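Long-range contact in 3,4-dihydroxy-2-butanone 4-phosphate synthase (Acinetobacter baumannii, PDB 6MNZ), which probably converts D-ribulose 5-phosphate into formate and 3,4-dihydroxy-2-butanone 4-phosphate, a step of riboflavin biosynthesis that uses magnesium or manganese: residues D23-R27 with A318-H322. Coordinates in Å, arbitrary orientation, origin at the centre of the assembly. Residue numbers count along the deposited sequence, not the author numbering.
Sequences DDEDR and AALSH. With SO4 (sulfate ion), chain C.
Residues 23-27, in the loop between strands 19-22 and 31-36 of the DHBP synthase part, meet the N-terminal end of helix 320-336 in the GTP cyclohydrolase II part, so the contact joins the two family regions of one chain. CA of D24 lies 6.5 Å from CA of L320. D23 (chi1 p) points sideways and bonds within its own loop: OD2 accepts a hydrogen bond from N of E28 and forms a long salt bridge with NH1 of R27 (3.4 Å). D24 (phi/psi -55/140, chi1 m) points at the helix start. Its OD2 accepts S321 N at 2.6 Å, almost linearly, and its OD1 accepts S321 OG at 2.7 Å with the serine in the m rotamer; A193 of helix 192-202 touches both side chains. D24-R27 form a type I beta turn, with E25 at -57/-20 and D26 at -106/6, closed by R27 N to D24 O (2.9 Å). D26 (chi1 p) reaches the N-cap residue, A319, whose N donates to D26 OD2 at 3.0 Å; A319 is left-handed (phi/psi 47/55), so the chain changes conformation before the helix begins at L320. R27, extended through chi3, instead gives NH1 to O2 (3.0 Å) and NH2 to O4 (3.2 Å) of a sulfate also bound by H143 and T144, consistent with a predicted substrate site. Two carboxylates thus accept the backbone NH groups of A319 and S321, matching negative charge to the positive end of the helix dipole.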
loop_
_atom_site.group_PDB
_atom_site.type_symbol
_atom_site.label_atom_id
_atom_site.label_comp_id
_atom_site.label_asym_id
_atom_site.label_seq_id
_atom_site.Cartn_x
_atom_site.Cartn_y
_atom_site.Cartn_z
ATOM N N ASP A 23 3.058 -17.813 -17.740
ATOM C CA ASP A 23 3.118 -17.457 -16.335
ATOM C C ASP A 23 2.511 -18.574 -15.492
ATOM O O ASP A 23 2.096 -19.618 -16.000
ATOM C CB ASP A 23 2.400 -16.132 -16.095
ATOM C CG ASP A 23 0.896 -16.252 -16.241
ATOM O OD1 ASP A 23 0.446 -17.137 -17.004
ATOM O OD2 ASP A 23 0.186 -15.663 -15.399
ATOM N N ASP A 24 2.543 -18.390 -14.175
ATOM C CA ASP A 24 2.076 -19.421 -13.259
ATOM C C ASP A 24 0.649 -19.827 -13.601
ATOM O O ASP A 24 -0.186 -18.990 -13.955
ATOM C CB ASP A 24 2.156 -18.921 -11.816
ATOM C CG ASP A 24 3.559 -19.009 -11.251
ATOM O OD1 ASP A 24 4.513 -19.118 -12.047
ATOM O OD2 ASP A 24 3.708 -19.011 -10.013
ATOM N N GLU A 25 0.381 -21.131 -13.523
ATOM C CA GLU A 25 -0.928 -21.641 -13.907
ATOM C C GLU A 25 -2.043 -20.984 -13.106
ATOM O O GLU A 25 -3.194 -20.979 -13.554
ATOM C CB GLU A 25 -0.960 -23.162 -13.722
ATOM C CG GLU A 25 -2.333 -23.809 -13.852
ATOM C CD GLU A 25 -2.361 -25.222 -13.300
ATOM O OE1 GLU A 25 -3.113 -25.470 -12.334
ATOM O OE2 GLU A 25 -1.613 -26.080 -13.819
ATOM N N ASP A 26 -1.725 -20.397 -11.953
ATOM C CA ASP A 26 -2.729 -19.783 -11.100
ATOM C C ASP A 26 -2.702 -18.257 -11.129
ATOM O O ASP A 26 -3.290 -17.635 -10.237
ATOM C CB ASP A 26 -2.555 -20.276 -9.659
ATOM C CG ASP A 26 -1.184 -19.952 -9.091
ATOM O OD1 ASP A 26 -0.189 -20.151 -9.818
ATOM O OD2 ASP A 26 -1.085 -19.790 -7.855
ATOM N N ARG A 27 -1.887 -17.641 -11.991
ATOM C CA ARG A 27 -1.892 -16.183 -12.059
ATOM C C ARG A 27 -2.715 -15.596 -13.201
ATOM O O ARG A 27 -3.898 -15.297 -13.009
ATOM C CB ARG A 27 -0.451 -15.674 -12.172
ATOM C CG ARG A 27 -0.319 -14.162 -12.166
ATOM C CD ARG A 27 1.121 -13.734 -12.414
ATOM N NE ARG A 27 1.238 -12.295 -12.630
ATOM C CZ ARG A 27 1.069 -11.693 -13.804
ATOM N NH1 ARG A 27 0.835 -12.404 -14.901
ATOM N NH2 ARG A 27 1.170 -10.373 -13.885
ATOM N N ALA A 318 -0.109 -22.837 -5.147
ATOM C CA ALA A 318 1.217 -22.831 -5.752
ATOM C C ALA A 318 1.865 -21.457 -5.608
ATOM O O ALA A 318 2.665 -21.230 -4.698
ATOM C CB ALA A 318 1.135 -23.233 -7.218
ATOM N N ALA A 319 1.494 -20.533 -6.491
ATOM C CA ALA A 319 2.266 -19.314 -6.716
ATOM C C ALA A 319 3.751 -19.642 -6.867
ATOM O O ALA A 319 4.588 -19.270 -6.041
ATOM C CB ALA A 319 2.033 -18.308 -5.587
ATOM N N LEU A 320 4.025 -20.535 -7.821
ATOM C CA LEU A 320 5.365 -21.096 -7.954
ATOM C C LEU A 320 6.402 -20.010 -8.194
ATOM O O LEU A 320 7.548 -20.133 -7.744
ATOM C CB LEU A 320 5.388 -22.110 -9.097
ATOM C CG LEU A 320 6.492 -23.167 -9.093
ATOM C CD1 LEU A 320 6.547 -23.915 -7.774
ATOM C CD2 LEU A 320 6.274 -24.135 -10.252
ATOM N N SER A 321 6.026 -18.944 -8.902
ATOM C CA SER A 321 6.895 -17.779 -9.007
ATOM C C SER A 321 7.266 -17.249 -7.627
ATOM O O SER A 321 8.445 -17.028 -7.331
ATOM C CB SER A 321 6.207 -16.694 -9.832
ATOM O OG SER A 321 6.062 -17.109 -11.177
ATOM N N HIS A 322 6.264 -17.018 -6.777
ATOM C CA HIS A 322 6.529 -16.489 -5.445
ATOM C C HIS A 322 7.370 -17.437 -4.604
ATOM O O HIS A 322 8.041 -16.988 -3.669
ATOM C CB HIS A 322 5.209 -16.192 -4.732
ATOM C CG HIS A 322 5.379 -15.570 -3.382
ATOM N ND1 HIS A 322 5.619 -16.312 -2.245
ATOM C CD2 HIS A 322 5.430 -14.271 -3.000
ATOM C CE1 HIS A 322 5.695 -15.503 -1.204
ATOM N NE2 HIS A 322 5.628 -14.258 -1.640
HETATM S S SO4 C . 1.408 -9.426 -17.574
HETATM O O1 SO4 C . 2.754 -8.907 -17.349
HETATM O O2 SO4 C . 1.427 -10.881 -17.471
HETATM O O3 SO4 C . 0.965 -9.037 -18.908
HETATM O O4 SO4 C . 0.480 -8.894 -16.581
#